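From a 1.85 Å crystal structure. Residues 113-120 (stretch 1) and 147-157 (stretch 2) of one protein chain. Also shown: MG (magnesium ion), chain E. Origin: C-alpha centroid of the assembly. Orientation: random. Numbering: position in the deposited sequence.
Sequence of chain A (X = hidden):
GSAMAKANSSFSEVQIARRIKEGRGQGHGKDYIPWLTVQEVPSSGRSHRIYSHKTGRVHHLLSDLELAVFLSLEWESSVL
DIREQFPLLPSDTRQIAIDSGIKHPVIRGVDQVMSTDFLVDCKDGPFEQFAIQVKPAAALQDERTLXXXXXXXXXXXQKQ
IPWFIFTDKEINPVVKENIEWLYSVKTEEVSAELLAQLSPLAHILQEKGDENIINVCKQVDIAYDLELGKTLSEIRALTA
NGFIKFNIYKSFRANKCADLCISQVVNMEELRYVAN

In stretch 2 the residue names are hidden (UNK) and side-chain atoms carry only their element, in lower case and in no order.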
# COMPACT_ATOMS: atom_id res chain seq x y z
N VAL A 113 -19.07 -3.73 0.13
CA VAL A 113 -18.47 -2.83 -0.84
C VAL A 113 -17.05 -3.34 -1.05
O VAL A 113 -16.29 -3.49 -0.09
CB VAL A 113 -18.40 -1.39 -0.31
CG1 VAL A 113 -17.61 -0.51 -1.29
CG2 VAL A 113 -19.82 -0.84 -0.12
N MET A 114 -16.70 -3.63 -2.29
CA MET A 114 -15.36 -4.11 -2.61
C MET A 114 -14.41 -2.91 -2.67
O MET A 114 -14.84 -1.78 -2.92
CB MET A 114 -15.37 -4.84 -3.95
CG MET A 114 -16.22 -6.09 -3.96
SD MET A 114 -16.16 -6.97 -5.51
CE MET A 114 -14.50 -7.73 -5.38
N SER A 115 -13.12 -3.15 -2.45
CA SER A 115 -12.14 -2.07 -2.51
C SER A 115 -10.82 -2.56 -3.10
O SER A 115 -10.47 -3.74 -2.99
CB SER A 115 -11.91 -1.47 -1.12
OG SER A 115 -11.34 -2.40 -0.21
N THR A 116 -10.12 -1.65 -3.76
CA THR A 116 -8.82 -1.95 -4.37
C THR A 116 -7.81 -1.28 -3.45
O THR A 116 -7.97 -0.11 -3.08
CB THR A 116 -8.75 -1.38 -5.80
OG1 THR A 116 -9.61 -2.15 -6.65
CG2 THR A 116 -7.32 -1.45 -6.35
N ASP A 117 -6.77 -2.01 -3.07
CA ASP A 117 -5.81 -1.48 -2.12
C ASP A 117 -5.20 -0.13 -2.44
O ASP A 117 -5.04 0.68 -1.53
CB ASP A 117 -4.74 -2.53 -1.84
CG ASP A 117 -5.34 -3.82 -1.28
OD1 ASP A 117 -6.39 -3.73 -0.60
OD2 ASP A 117 -4.78 -4.90 -1.51
N PHE A 118 -4.86 0.11 -3.71
CA PHE A 118 -4.28 1.40 -4.10
C PHE A 118 -4.69 1.83 -5.50
O PHE A 118 -4.64 1.04 -6.44
CB PHE A 118 -2.74 1.36 -4.10
CG PHE A 118 -2.12 1.02 -2.78
CD1 PHE A 118 -1.90 2.01 -1.82
CD2 PHE A 118 -1.70 -0.28 -2.51
CE1 PHE A 118 -1.27 1.70 -0.61
CE2 PHE A 118 -1.06 -0.60 -1.31
CZ PHE A 118 -0.85 0.39 -0.35
N LEU A 119 -5.09 3.09 -5.64
CA LEU A 119 -5.40 3.65 -6.95
C LEU A 119 -4.34 4.74 -7.03
O LEU A 119 -4.30 5.64 -6.20
CB LEU A 119 -6.81 4.27 -7.00
CG LEU A 119 -7.08 5.00 -8.32
CD1 LEU A 119 -6.97 4.05 -9.49
CD2 LEU A 119 -8.48 5.63 -8.28
N VAL A 120 -3.47 4.64 -8.03
CA VAL A 120 -2.34 5.56 -8.14
C VAL A 120 -2.40 6.46 -9.36
O VAL A 120 -2.75 6.01 -10.45
CB VAL A 120 -1.01 4.74 -8.18
CG1 VAL A 120 0.21 5.68 -8.14
CG2 VAL A 120 -0.97 3.76 -7.00
N UNK A 147 -11.98 -15.64 -7.17
CA UNK A 147 -13.26 -15.13 -7.68
C UNK A 147 -13.36 -13.63 -7.43
O UNK A 147 -13.79 -12.87 -8.30
c UNK A 147 -14.46 -15.81 -7.00
o UNK A 147 -16.64 -18.56 -7.39
c UNK A 147 -14.63 -17.28 -7.28
c UNK A 147 -15.92 -17.82 -6.69
o UNK A 147 -16.21 -17.51 -5.52
N UNK A 148 -12.98 -13.20 -6.23
CA UNK A 148 -13.06 -11.78 -5.90
C UNK A 148 -12.06 -10.97 -6.71
O UNK A 148 -12.33 -9.82 -7.07
c UNK A 148 -12.86 -11.58 -4.40
n UNK A 148 -12.72 -11.97 0.01
c UNK A 148 -13.96 -11.66 -2.12
c UNK A 148 -12.87 -12.44 -1.40
c UNK A 148 -14.06 -12.05 -3.58
N UNK A 149 -10.92 -11.57 -7.01
CA UNK A 149 -9.92 -10.88 -7.82
C UNK A 149 -10.45 -10.74 -9.24
O UNK A 149 -10.20 -9.74 -9.90
c UNK A 149 -7.26 -10.17 -6.30
c UNK A 149 -6.62 -12.59 -6.59
c UNK A 149 -8.60 -11.65 -7.81
c UNK A 149 -7.79 -11.59 -6.51
N UNK A 150 -11.18 -11.74 -9.73
CA UNK A 150 -11.73 -11.66 -11.08
C UNK A 150 -12.77 -10.53 -11.16
O UNK A 150 -12.83 -9.80 -12.16
c UNK A 150 -13.03 -13.03 -12.86
o UNK A 150 -12.62 -12.39 -15.12
c UNK A 150 -12.37 -13.00 -11.49
c UNK A 150 -12.10 -12.66 -14.01
o UNK A 150 -10.86 -12.67 -13.82
N UNK A 151 -13.58 -10.38 -10.12
CA UNK A 151 -14.57 -9.30 -10.11
C UNK A 151 -13.85 -7.96 -10.22
O UNK A 151 -14.22 -7.08 -11.01
c UNK A 151 -17.02 -10.29 -7.22
c UNK A 151 -16.35 -10.46 -8.58
c UNK A 151 -17.40 -10.49 -9.70
c UNK A 151 -15.37 -9.31 -8.81
N UNK A 152 -12.81 -7.81 -9.40
CA UNK A 152 -12.01 -6.60 -9.36
C UNK A 152 -11.33 -6.36 -10.71
O UNK A 152 -11.28 -5.23 -11.21
c UNK A 152 -10.19 -5.43 -7.99
o UNK A 152 -8.52 -4.57 -6.54
o UNK A 152 -9.11 -6.66 -6.24
c UNK A 152 -10.97 -6.71 -8.25
c UNK A 152 -9.20 -5.56 -6.84
N UNK A 153 -10.79 -7.43 -11.29
CA UNK A 153 -10.11 -7.32 -12.58
C UNK A 153 -11.07 -6.77 -13.63
O UNK A 153 -10.75 -5.83 -14.35
c UNK A 153 -8.49 -10.03 -14.86
n UNK A 153 -11.27 -10.96 -17.07
c UNK A 153 -9.58 -8.68 -13.03
n UNK A 153 -9.68 -10.65 -15.44
n UNK A 153 -9.60 -9.43 -17.40
c UNK A 153 -10.18 -10.35 -16.63
c UNK A 153 -8.77 -8.62 -14.33
N UNK A 154 -12.26 -7.37 -13.71
CA UNK A 154 -13.26 -6.93 -14.67
C UNK A 154 -13.69 -5.49 -14.45
O UNK A 154 -13.92 -4.75 -15.41
c UNK A 154 -15.48 -10.10 -15.10
c UNK A 154 -14.50 -7.84 -14.60
c UNK A 154 -15.93 -12.07 -16.51
n UNK A 154 -16.97 -11.46 -17.06
c UNK A 154 -14.21 -9.26 -15.07
n UNK A 154 -15.60 -13.30 -16.90
n UNK A 154 -15.21 -11.45 -15.58
N UNK A 155 -13.78 -5.09 -13.19
CA UNK A 155 -14.17 -3.73 -12.84
C UNK A 155 -13.23 -2.72 -13.49
O UNK A 155 -13.65 -1.81 -14.21
c UNK A 155 -15.42 0.37 -10.02
c UNK A 155 -14.13 -3.53 -11.32
c UNK A 155 -13.65 -1.14 -10.63
c UNK A 155 -14.58 -2.16 -10.86
c UNK A 155 -15.93 -1.88 -10.66
c UNK A 155 -14.06 0.13 -10.21
o UNK A 155 -15.85 1.60 -9.58
c UNK A 155 -16.35 -0.62 -10.24
N UNK A 156 -11.94 -2.86 -13.21
CA UNK A 156 -10.97 -1.93 -13.78
C UNK A 156 -10.82 -2.08 -15.29
O UNK A 156 -10.55 -1.09 -15.99
c UNK A 156 -10.22 0.81 -9.02
c UNK A 156 -9.72 -1.64 -11.65
c UNK A 156 -9.63 -2.09 -13.06
c UNK A 156 -10.07 0.94 -11.85
c UNK A 156 -10.35 2.00 -9.68
c UNK A 156 -9.68 -2.41 -10.53
c UNK A 156 -10.01 -0.34 -9.79
n UNK A 156 -9.85 -1.64 -9.41
c UNK A 156 -10.28 2.07 -11.09
c UNK A 156 -9.94 -0.30 -11.20
N UNK A 157 -11.01 -3.29 -15.81
CA UNK A 157 -10.92 -3.46 -17.26
C UNK A 157 -12.02 -2.62 -17.90
O UNK A 157 -11.82 -1.98 -18.94
c UNK A 157 -11.32 -5.11 -19.14
c UNK A 157 -11.10 -4.93 -17.65
o UNK A 157 -10.54 -7.33 -19.56
c UNK A 157 -11.50 -6.56 -19.54
n UNK A 157 -12.73 -6.94 -19.84
MG MG E . -5.52 -6.92 -0.44
O HOH W 1 -4.56 -6.36 1.86
O HOH W 2 -6.45 -8.87 0.69

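Position 147 opens the hidden helical stretch with three side-chain carbons, the third carrying two oxygens. That is a carboxylate on a two-methylene arm, so the residue is Glu147; its side chain is out of reach of stretch 1.

Position 148 has four carbons in a row ending in nitrogen, an unbranched amine. Its backbone makes the closer approach to stretch 1: Met114 CE lies 3.5 Å from the backbone O of position 148, against 4.3 Å from the CB of position 148. The residue is Lys148, and the end of the lysine leads away.

At position 149 four carbons fork at the second, after a single methylene. The fork carries no other element, and the residue is Leu149, without contact to stretch 1.

Position 150 repeats the pattern of three carbons and two terminal oxygens and is Glu150. CA-to-CB points away from stretch 1, and the carboxylate makes no contact there.

Position 151 again shows four carbons forked at the second, with one branch near the thioether sulfur of Met114. This is Leu151, and Met114 SD to Leu151 CD1 measures 3.8 Å, an apolar contact.

Position 152 has three carbons, the third bearing two oxygens, one of them within hydrogen-bonding reach of a threonine hydroxyl. It is Glu152. Thr116 OG1 donates to Glu152 OE2 at 2.7 Å, and the extended arm (chi1 and chi2 both t) carries the carboxylate across to the strand.

At position 153 three carbons lead to a nitrogen and then a carbon carrying two more nitrogens, a guanidinium: Arg153. It lies beyond reach of stretch 1 and forms a salt bridge, with Arg153 NH2 2.8 Å from Glu150 OE2; Arg153 NE also donates to Glu150 OE1 at 2.8 Å.

Position 154 has the same composition and is Arg154. Its NE atom is 2.8 Å from Glu150 OE2, so the one carboxylate is bridged by two guanidinium groups.

Position 155 places one carbon before a six-carbon ring bearing one oxygen, a phenol, hence Tyr155. CA-to-CB points toward stretch 1, but the side chain makes no contact with it.

Position 156 carries one carbon and then fused five- and six-membered rings holding eight carbons and one nitrogen. The ring nitrogen lies 2.8 Å from Thr116 OG1, and a six-membered-ring carbon lies 4.0 Å from Leu119 CD1. Only an indole fits, so this is Trp156. Trp156 NE1 donates to Thr116 OG1 with an angle of 164°, and the carbon near Leu119 is CH2.

Position 157 ends the stretch with three carbons, the third carrying one oxygen and one nitrogen: Gln157, whose OE1 accepts from Arg153 NH1 at 3.2 Å.

The contact centres on Thr116, whose hydroxyl accepts the indole hydrogen bond at the ring edge and donates its own hydrogen bond to Glu152 OE2. The two helical partners are four residues apart, about one helical turn, which brings both to the same oxygen. Apolar packing by Met114 and Leu119 supplements this pair of hydrogen bonds, and 335 Å² is buried in all. The neighbouring Asp117 instead binds magnesium, with OD2 2.4 Å from MG.

Stretch 2 (147-157) EKLELERRYWQ
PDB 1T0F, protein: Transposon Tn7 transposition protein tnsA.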